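Local coordinates for protein UDP-glucose 6-dehydrogenase (Pyrobaculum islandicum, PDB 3VTF) that probably catalyses the NAD(+)-dependent oxidation of UDP-glucose to UDP-glucuronate, with two NAD(+) consumed for each sugar nucleotide, at residues G33-V38 against E184-P189; E74-A79 against G83-A88; A100-V105 against S203-V208. All coordinates share one frame; numbering follows the deposited sequence.

How the contacts relate
All three contacts belong to the NAD-binding domain and lie on the same side of the chain's centre. Contact 1 joins two helices, and its centre is about 13 Å from those of contact 2 and contact 3. Val38 carries the junction with contact 2: its CG2 packs against Leu76 CD1 at 3.8 Å and Leu85 CD2 at 3.9 Å. Toward contact 3, Gly33 CA touches Ala104 CB at 3.8 Å. Contacts 2 and 3 do not meet, their nearest atoms being about 10 Å apart, but both reach the same sheet. The bound UDP-glucose is about 9 Å from the His36 side chain and about 14 Å from that of Phe102.

Contact 1: G33-V38 against E184-P189; sequences GVVHAV and EDFFKP
His36 and Phe186 mark the nearest approach of two helical backbones, their CA atoms 7.3 Å apart. Residues 33-38 are a run inside helix 31-43, whereas 184-189 take in the last turn of helix 182-187 and its exit, with Lys188 the first residue to leave helical geometry. The space between the two is filled mainly by one ring. With CG anti to the backbone N (chi1 175°), Phe186 sends its ring across to the other helix and presents the CD1-CE1 edge to one face of the His36 imidazole. This is a T-shaped pair: the planes stand at 88°, the centroids are 5.2 Å apart, and Phe186 CE1 reaches His36 CD2 at 3.6 Å. The edge meets that face toward its rim. At the root of the phenylalanine, Val35 CG1 packs on Phe186 CB at 3.8 Å, and Val35 O lies over one face of the phenyl ring, toward its rim. Within its own helix, Phe186 also puts CD2 over the centre of the Phe187 ring. The imidazole is fixed through its ring nitrogen ND1, hydrogen-bonded to Val32 O one turn back. Replacing His36 by an alanine is likely to leave that edge of Phe186 without its aromatic face and the carbonyl of Val32 without this partner. Leu177, a UDP-glucose-binding residue, touches both Val35 and His36. Helix 31-43 follows strand 23-27 in a Rossmann-type arrangement; Phe40 and Leu43 extend its packing against Phe186, and helix 72-81 covers Val34 and Val38.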
loop_
_atom_site.group_PDB
_atom_site.type_symbol
_atom_site.label_atom_id
_atom_site.label_comp_id
_atom_site.label_asym_id
_atom_site.label_seq_id
_atom_site.Cartn_x
_atom_site.Cartn_y
_atom_site.Cartn_z
ATOM N N GLY A 33 -25.194 3.143 -10.865
ATOM C CA GLY A 33 -26.478 2.569 -11.271
ATOM C C GLY A 33 -26.648 2.642 -12.792
ATOM O O GLY A 33 -27.044 1.678 -13.397
ATOM N N VAL A 34 -26.381 3.809 -13.398
ATOM C CA VAL A 34 -26.676 3.945 -14.856
ATOM C C VAL A 34 -25.688 3.136 -15.692
ATOM O O VAL A 34 -26.109 2.516 -16.674
ATOM C CB VAL A 34 -26.722 5.434 -15.305
ATOM C CG1 VAL A 34 -25.298 5.987 -15.356
ATOM C CG2 VAL A 34 -27.426 5.510 -16.659
ATOM N N VAL A 35 -24.439 2.976 -15.212
ATOM C CA VAL A 35 -23.489 2.149 -15.943
ATOM C C VAL A 35 -23.866 0.664 -15.805
ATOM O O VAL A 35 -23.729 -0.158 -16.753
ATOM C CB VAL A 35 -22.017 2.415 -15.510
ATOM C CG1 VAL A 35 -21.072 1.310 -15.993
ATOM C CG2 VAL A 35 -21.557 3.766 -16.050
ATOM N N HIS A 36 -24.341 0.286 -14.615
ATOM C CA HIS A 36 -24.786 -1.142 -14.530
ATOM C C HIS A 36 -26.023 -1.405 -15.344
ATOM O O HIS A 36 -26.172 -2.472 -15.947
ATOM C CB HIS A 36 -25.022 -1.526 -13.076
ATOM C CG HIS A 36 -23.703 -1.817 -12.346
ATOM N ND1 HIS A 36 -22.840 -0.832 -11.974
ATOM C CD2 HIS A 36 -23.089 -3.013 -12.053
ATOM C CE1 HIS A 36 -21.718 -1.410 -11.444
ATOM N NE2 HIS A 36 -21.898 -2.734 -11.482
ATOM N N ALA A 37 -26.941 -0.457 -15.312
ATOM C CA ALA A 37 -28.206 -0.673 -16.073
ATOM C C ALA A 37 -27.908 -0.831 -17.551
ATOM O O ALA A 37 -28.415 -1.749 -18.217
ATOM C CB ALA A 37 -29.155 0.491 -15.809
ATOM N N VAL A 38 -27.131 0.101 -18.082
ATOM C CA VAL A 38 -26.712 0.016 -19.501
ATOM C C VAL A 38 -25.849 -1.190 -19.828
ATOM O O VAL A 38 -26.072 -1.904 -20.853
ATOM C CB VAL A 38 -25.982 1.347 -19.901
ATOM C CG1 VAL A 38 -25.261 1.184 -21.258
ATOM C CG2 VAL A 38 -26.971 2.496 -19.937
ATOM N N GLU A 184 -15.496 0.787 -19.245
ATOM C CA GLU A 184 -14.441 -0.204 -19.312
ATOM C C GLU A 184 -14.317 -1.055 -18.031
ATOM O O GLU A 184 -14.131 -2.275 -18.097
ATOM C CB GLU A 184 -13.085 0.480 -19.572
ATOM C CG GLU A 184 -11.858 -0.425 -19.420
ATOM C CD GLU A 184 -10.543 0.351 -19.677
ATOM O OE1 GLU A 184 -10.627 1.524 -20.117
ATOM O OE2 GLU A 184 -9.442 -0.194 -19.425
ATOM N N ASP A 185 -14.410 -0.434 -16.855
ATOM C CA ASP A 185 -14.292 -1.229 -15.614
ATOM C C ASP A 185 -15.475 -2.133 -15.442
ATOM O O ASP A 185 -15.363 -3.158 -14.712
ATOM C CB ASP A 185 -14.279 -0.237 -14.385
ATOM C CG ASP A 185 -13.012 0.640 -14.399
ATOM O OD1 ASP A 185 -12.033 0.159 -15.008
ATOM O OD2 ASP A 185 -12.993 1.740 -13.811
ATOM N N PHE A 186 -16.641 -1.742 -16.015
ATOM C CA PHE A 186 -17.817 -2.626 -15.976
ATOM C C PHE A 186 -17.545 -3.931 -16.837
ATOM O O PHE A 186 -17.742 -5.067 -16.379
ATOM C CB PHE A 186 -19.113 -1.922 -16.441
ATOM C CG PHE A 186 -20.310 -2.899 -16.514
ATOM C CD1 PHE A 186 -21.049 -3.172 -15.371
ATOM C CD2 PHE A 186 -20.589 -3.647 -17.687
ATOM C CE1 PHE A 186 -22.063 -4.125 -15.363
ATOM C CE2 PHE A 186 -21.582 -4.640 -17.686
ATOM C CZ PHE A 186 -22.364 -4.876 -16.528
ATOM N N PHE A 187 -17.110 -3.740 -18.087
ATOM C CA PHE A 187 -16.908 -4.890 -19.035
ATOM C C PHE A 187 -15.677 -5.667 -18.794
ATOM O O PHE A 187 -15.676 -6.858 -18.991
ATOM C CB PHE A 187 -16.950 -4.416 -20.476
ATOM C CG PHE A 187 -18.322 -3.942 -20.877
ATOM C CD1 PHE A 187 -19.380 -4.842 -20.946
ATOM C CD2 PHE A 187 -18.553 -2.608 -21.202
ATOM C CE1 PHE A 187 -20.662 -4.402 -21.327
ATOM C CE2 PHE A 187 -19.815 -2.149 -21.581
ATOM C CZ PHE A 187 -20.874 -3.045 -21.635
ATOM N N LYS A 188 -14.673 -5.007 -18.244
ATOM C CA LYS A 188 -13.416 -5.685 -17.960
ATOM C C LYS A 188 -12.972 -5.409 -16.510
ATOM O O LYS A 188 -11.907 -4.878 -16.294
ATOM C CB LYS A 188 -12.318 -5.240 -18.946
ATOM C CG LYS A 188 -12.609 -5.424 -20.441
ATOM C CD LYS A 188 -11.552 -4.611 -21.251
ATOM C CE LYS A 188 -11.667 -4.693 -22.767
ATOM N NZ LYS A 188 -11.847 -6.083 -23.193
ATOM N N PRO A 189 -13.735 -5.909 -15.518
ATOM C CA PRO A 189 -13.367 -5.672 -14.105
ATOM C C PRO A 189 -12.117 -6.489 -13.746
ATOM O O PRO A 189 -11.892 -7.553 -14.329
ATOM C CB PRO A 189 -14.555 -6.224 -13.343
ATOM C CG PRO A 189 -15.076 -7.326 -14.218
ATOM C CD PRO A 189 -14.965 -6.707 -15.642
#

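Contact 2: E74-A79 against G83-A88; sequences EALGRA and GRLSFA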
loop_
_atom_site.group_PDB
_atom_site.type_symbol
_atom_site.label_atom_id
_atom_site.label_comp_id
_atom_site.label_asym_id
_atom_site.label_seq_id
_atom_site.Cartn_x
_atom_site.Cartn_y
_atom_site.Cartn_z
ATOM N N GLU A 74 -23.193 6.870 -26.126
ATOM C CA GLU A 74 -23.286 5.804 -27.125
ATOM C C GLU A 74 -23.678 4.430 -26.553
ATOM O O GLU A 74 -24.442 3.706 -27.179
ATOM C CB GLU A 74 -21.931 5.621 -27.803
ATOM C CG GLU A 74 -22.006 4.595 -28.941
ATOM C CD GLU A 74 -20.654 4.284 -29.557
ATOM O OE1 GLU A 74 -19.624 4.807 -29.045
ATOM O OE2 GLU A 74 -20.634 3.507 -30.546
ATOM N N ALA A 75 -23.142 4.030 -25.388
ATOM C CA ALA A 75 -23.594 2.769 -24.768
ATOM C C ALA A 75 -25.096 2.821 -24.450
ATOM O O ALA A 75 -25.873 1.860 -24.722
ATOM C CB ALA A 75 -22.760 2.464 -23.489
ATOM N N LEU A 76 -25.546 3.978 -23.951
ATOM C CA LEU A 76 -26.939 4.105 -23.591
ATOM C C LEU A 76 -27.835 3.930 -24.878
ATOM O O LEU A 76 -28.836 3.176 -24.881
ATOM C CB LEU A 76 -27.166 5.415 -22.868
ATOM C CG LEU A 76 -28.621 5.859 -22.649
ATOM C CD1 LEU A 76 -29.382 4.879 -21.753
ATOM C CD2 LEU A 76 -28.641 7.280 -22.079
ATOM N N GLY A 77 -27.456 4.598 -25.962
ATOM C CA GLY A 77 -28.275 4.581 -27.215
ATOM C C GLY A 77 -28.317 3.158 -27.693
ATOM O O GLY A 77 -29.390 2.688 -28.046
ATOM N N ARG A 78 -27.176 2.447 -27.659
ATOM C CA ARG A 78 -27.138 0.995 -27.999
ATOM C C ARG A 78 -28.032 0.139 -27.083
ATOM O O ARG A 78 -28.779 -0.713 -27.532
ATOM C CB ARG A 78 -25.703 0.428 -28.019
ATOM C CG ARG A 78 -24.760 1.051 -29.043
ATOM C CD ARG A 78 -23.269 0.695 -28.768
ATOM N NE ARG A 78 -23.048 -0.745 -28.910
ATOM C CZ ARG A 78 -22.681 -1.359 -30.047
ATOM N NH1 ARG A 78 -22.472 -0.663 -31.155
ATOM N NH2 ARG A 78 -22.536 -2.695 -30.093
ATOM N N ALA A 79 -27.993 0.361 -25.775
ATOM C CA ALA A 79 -28.841 -0.423 -24.869
ATOM C C ALA A 79 -30.335 -0.181 -25.093
ATOM O O ALA A 79 -31.141 -1.118 -25.130
ATOM C CB ALA A 79 -28.411 -0.107 -23.397
ATOM N N GLY A 83 -33.882 -2.710 -27.307
ATOM C CA GLY A 83 -35.131 -3.043 -26.682
ATOM C C GLY A 83 -34.983 -3.664 -25.275
ATOM O O GLY A 83 -35.986 -3.809 -24.577
ATOM N N ARG A 84 -33.751 -3.922 -24.815
ATOM C CA ARG A 84 -33.571 -4.606 -23.510
ATOM C C ARG A 84 -33.571 -3.689 -22.258
ATOM O O ARG A 84 -33.737 -4.189 -21.128
ATOM C CB ARG A 84 -32.328 -5.530 -23.520
ATOM C CG ARG A 84 -32.424 -6.656 -24.528
ATOM C CD ARG A 84 -31.478 -7.771 -24.204
ATOM N NE ARG A 84 -30.128 -7.271 -24.422
ATOM C CZ ARG A 84 -29.459 -7.376 -25.550
ATOM N NH1 ARG A 84 -29.963 -8.058 -26.579
ATOM N NH2 ARG A 84 -28.250 -6.811 -25.617
ATOM N N LEU A 85 -33.427 -2.376 -22.444
ATOM C CA LEU A 85 -33.402 -1.443 -21.336
ATOM C C LEU A 85 -34.615 -0.584 -21.308
ATOM O O LEU A 85 -34.872 0.109 -22.288
ATOM C CB LEU A 85 -32.180 -0.478 -21.487
ATOM C CG LEU A 85 -31.974 0.665 -20.485
ATOM C CD1 LEU A 85 -31.943 0.080 -19.018
ATOM C CD2 LEU A 85 -30.625 1.366 -20.776
ATOM N N SER A 86 -35.306 -0.478 -20.166
ATOM C CA SER A 86 -36.421 0.440 -20.057
ATOM C C SER A 86 -36.381 1.054 -18.691
ATOM O O SER A 86 -35.577 0.640 -17.816
ATOM C CB SER A 86 -37.780 -0.314 -20.247
ATOM O OG SER A 86 -37.894 -1.388 -19.304
ATOM N N PHE A 87 -37.248 2.028 -18.452
ATOM C CA PHE A 87 -37.302 2.616 -17.120
ATOM C C PHE A 87 -38.715 2.620 -16.538
ATOM O O PHE A 87 -39.693 2.861 -17.298
ATOM C CB PHE A 87 -36.725 4.041 -17.160
ATOM C CG PHE A 87 -35.328 4.075 -17.638
ATOM C CD1 PHE A 87 -34.261 3.912 -16.729
ATOM C CD2 PHE A 87 -35.041 4.136 -19.011
ATOM C CE1 PHE A 87 -32.945 3.881 -17.201
ATOM C CE2 PHE A 87 -33.715 4.127 -19.481
ATOM C CZ PHE A 87 -32.671 4.010 -18.580
ATOM N N ALA A 88 -38.846 2.392 -15.214
ATOM C CA ALA A 88 -40.203 2.194 -14.623
ATOM C C ALA A 88 -40.730 3.529 -14.136
ATOM O O ALA A 88 -39.971 4.467 -13.989
ATOM C CB ALA A 88 -40.224 1.167 -13.463
#
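Leu85 drives one methyl, CD2, into the angle between Leu76 and Ala79 on the last turns of helix 72-81. Its CG is anti to the backbone N (chi1 176°), and beyond CG the two branches part company: CD2 continues the extended line of the chain while CD1 folds back. The extended branch does the touching, with Leu85 CD2 at 3.7 Å from Ala79 CB and at 3.9 Å from Leu76 CD1. Leu76 has much the same conformation but offers its other branch: the methyl that meets Leu85 is the bent one, CD1 (chi2 63°), and the two leucine side chains lie at about a right angle. Closer to the backbone, Leu85 CB rests 3.8 Å from Ala79 O, so the same alanine receives both root and end of the leucine.

The backbones approach to 5.9 Å between Ala79 CA and Leu85 CA, because only a short turn separates helix from strand. Gly83 makes that turn with a positive phi of 74°, where a CB would be pressed against the carbonyl O of the residue before. Ala79 O is 3.8 Å from Arg84 N, too long for a direct bond; the hydroxyl of Ser82 bridges the gap, hydrogen-bonded to both atoms. NH2 of Arg84 is hydrogen-bonded to Ala41 O. Strand 85-87 is the outermost strand at this end of the Rossmann-type sheet, paired in parallel with strand 46-50, and helix 72-81 leads into it through that turn.

Across the helix-strand interface itself the contact is therefore aliphatic: the side chains of Leu76, Ala79 and Leu85 meet by methyl packing, while Ser82 serves Ala79 O and Arg84 N in the turn beside them.

Contact 3: A100-V105 against S203-V208; sequences ATFIAV and SFLLDV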
loop_
_atom_site.group_PDB
_atom_site.type_symbol
_atom_site.label_atom_id
_atom_site.label_comp_id
_atom_site.label_asym_id
_atom_site.label_seq_id
_atom_site.Cartn_x
_atom_site.Cartn_y
_atom_site.Cartn_z
ATOM N N ALA A 100 -34.136 -9.909 -9.929
ATOM C CA ALA A 100 -33.159 -9.387 -8.961
ATOM C C ALA A 100 -33.031 -7.888 -9.099
ATOM O O ALA A 100 -33.205 -7.338 -10.214
ATOM C CB ALA A 100 -31.792 -10.060 -9.271
ATOM N N THR A 101 -32.825 -7.183 -7.972
ATOM C CA THR A 101 -32.772 -5.701 -8.000
ATOM C C THR A 101 -31.390 -5.304 -7.433
ATOM O O THR A 101 -31.021 -5.751 -6.324
ATOM C CB THR A 101 -33.838 -5.094 -7.076
ATOM O OG1 THR A 101 -35.117 -5.428 -7.633
ATOM C CG2 THR A 101 -33.717 -3.495 -6.963
ATOM N N PHE A 102 -30.613 -4.558 -8.234
ATOM C CA PHE A 102 -29.369 -3.954 -7.725
ATOM C C PHE A 102 -29.653 -2.627 -7.040
ATOM O O PHE A 102 -30.115 -1.654 -7.667
ATOM C CB PHE A 102 -28.407 -3.743 -8.917
ATOM C CG PHE A 102 -27.920 -5.084 -9.454
ATOM C CD1 PHE A 102 -26.663 -5.560 -9.087
ATOM C CD2 PHE A 102 -28.713 -5.862 -10.302
ATOM C CE1 PHE A 102 -26.233 -6.791 -9.508
ATOM C CE2 PHE A 102 -28.274 -7.112 -10.730
ATOM C CZ PHE A 102 -27.044 -7.575 -10.344
ATOM N N ILE A 103 -29.343 -2.532 -5.750
ATOM C CA ILE A 103 -29.540 -1.248 -5.098
ATOM C C ILE A 103 -28.245 -0.499 -5.269
ATOM O O ILE A 103 -27.162 -0.946 -4.773
ATOM C CB ILE A 103 -29.864 -1.444 -3.597
ATOM C CG1 ILE A 103 -31.226 -2.177 -3.467
ATOM C CG2 ILE A 103 -29.781 -0.111 -2.800
ATOM C CD1 ILE A 103 -31.492 -2.581 -1.996
ATOM N N ALA A 104 -28.351 0.689 -5.881
ATOM C CA ALA A 104 -27.149 1.479 -6.186
ATOM C C ALA A 104 -27.326 2.910 -5.765
ATOM O O ALA A 104 -26.719 3.794 -6.354
ATOM C CB ALA A 104 -26.794 1.414 -7.704
ATOM N N VAL A 105 -28.152 3.182 -4.734
ATOM C CA VAL A 105 -28.364 4.576 -4.291
ATOM C C VAL A 105 -27.171 5.047 -3.453
ATOM O O VAL A 105 -26.275 4.248 -3.036
ATOM C CB VAL A 105 -29.651 4.653 -3.453
ATOM C CG1 VAL A 105 -30.780 4.223 -4.370
ATOM C CG2 VAL A 105 -29.603 3.626 -2.280
ATOM N N SER A 203 -25.414 -18.666 -7.165
ATOM C CA SER A 203 -25.589 -19.207 -8.522
ATOM C C SER A 203 -26.288 -18.188 -9.470
ATOM O O SER A 203 -25.959 -18.061 -10.680
ATOM C CB SER A 203 -26.403 -20.535 -8.353
ATOM O OG SER A 203 -26.769 -20.871 -9.641
ATOM N N PHE A 204 -27.256 -17.421 -8.950
ATOM C CA PHE A 204 -27.937 -16.429 -9.801
ATOM C C PHE A 204 -26.944 -15.357 -10.308
ATOM O O PHE A 204 -26.885 -15.044 -11.487
ATOM C CB PHE A 204 -29.026 -15.749 -9.001
ATOM C CG PHE A 204 -29.928 -14.887 -9.830
ATOM C CD1 PHE A 204 -31.192 -15.355 -10.230
ATOM C CD2 PHE A 204 -29.535 -13.573 -10.212
ATOM C CE1 PHE A 204 -32.029 -14.535 -11.019
ATOM C CE2 PHE A 204 -30.410 -12.734 -10.974
ATOM C CZ PHE A 204 -31.637 -13.219 -11.374
ATOM N N LEU A 205 -26.107 -14.835 -9.413
ATOM C CA LEU A 205 -25.147 -13.760 -9.851
ATOM C C LEU A 205 -24.040 -14.335 -10.728
ATOM O O LEU A 205 -23.552 -13.672 -11.634
ATOM C CB LEU A 205 -24.546 -13.054 -8.588
ATOM C CG LEU A 205 -25.623 -12.219 -7.872
ATOM C CD1 LEU A 205 -25.144 -11.688 -6.523
ATOM C CD2 LEU A 205 -25.910 -11.048 -8.771
ATOM N N LEU A 206 -23.619 -15.573 -10.473
ATOM C CA LEU A 206 -22.592 -16.166 -11.360
ATOM C C LEU A 206 -23.152 -16.333 -12.766
ATOM O O LEU A 206 -22.468 -16.117 -13.749
ATOM C CB LEU A 206 -22.086 -17.488 -10.848
ATOM C CG LEU A 206 -21.313 -17.491 -9.553
ATOM C CD1 LEU A 206 -21.074 -18.908 -8.948
ATOM C CD2 LEU A 206 -20.020 -16.747 -9.820
ATOM N N ASP A 207 -24.434 -16.653 -12.846
ATOM C CA ASP A 207 -25.134 -16.615 -14.148
ATOM C C ASP A 207 -25.176 -15.215 -14.783
ATOM O O ASP A 207 -24.889 -15.017 -15.980
ATOM C CB ASP A 207 -26.567 -17.157 -13.970
ATOM C CG ASP A 207 -27.300 -17.254 -15.289
ATOM O OD1 ASP A 207 -28.130 -16.353 -15.612
ATOM O OD2 ASP A 207 -26.955 -18.188 -16.031
ATOM N N VAL A 208 -25.568 -14.220 -13.990
ATOM C CA VAL A 208 -25.648 -12.852 -14.512
ATOM C C VAL A 208 -24.286 -12.458 -15.127
ATOM O O VAL A 208 -24.247 -11.742 -16.140
ATOM C CB VAL A 208 -26.034 -11.854 -13.361
ATOM C CG1 VAL A 208 -25.754 -10.393 -13.769
ATOM C CG2 VAL A 208 -27.506 -11.961 -13.005
#
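The rings of Phe204 and Phe102 meet Ala100 and Leu205 respectively, each at a slant. Ala100 CB sits against the outer end of the Phe204 ring, 3.5 Å from CE2 and 3.8 Å from CZ. Phe102, the other ring, is touched at its far end, where CZ lies 4.0 Å from Leu205 CD2. One ring reaches from helix to strand, the other from strand to helix.

Phe204 has CG anti to the backbone N (chi1 -170°), which carries its ring across to the strand. The backbones here are well separated, with Ala100 CA and Phe204 CA 8.8 Å apart. In Leu205, CG is anti to the carbonyl carbon instead (chi1 -69°); CD1 takes the extended position, and the bent branch, CD2, touches Phe102. The side chains of Phe102 and Leu205 run past each other in opposite directions.

Strand 100-103 lies inside the parallel part of the Rossmann-type sheet, between strands 23-27 and 139-142, at the step where the strand order 3-2-1 passes on to 4. Ala100 and Phe102 face helix 199-208, while Thr101 and Ile103 pack on helix 118-134, so the strand is sandwiched between helical layers. Leu24 and Leu139, from the flanking strands, also touch both Ala100 and Phe204. Val208 directs its CB toward the strand, Val208 CG1 being 4.6 Å from Phe102 CZ. The Phe102 ring also meets that of Phe40 from helix 31-43, their planes at about 40°.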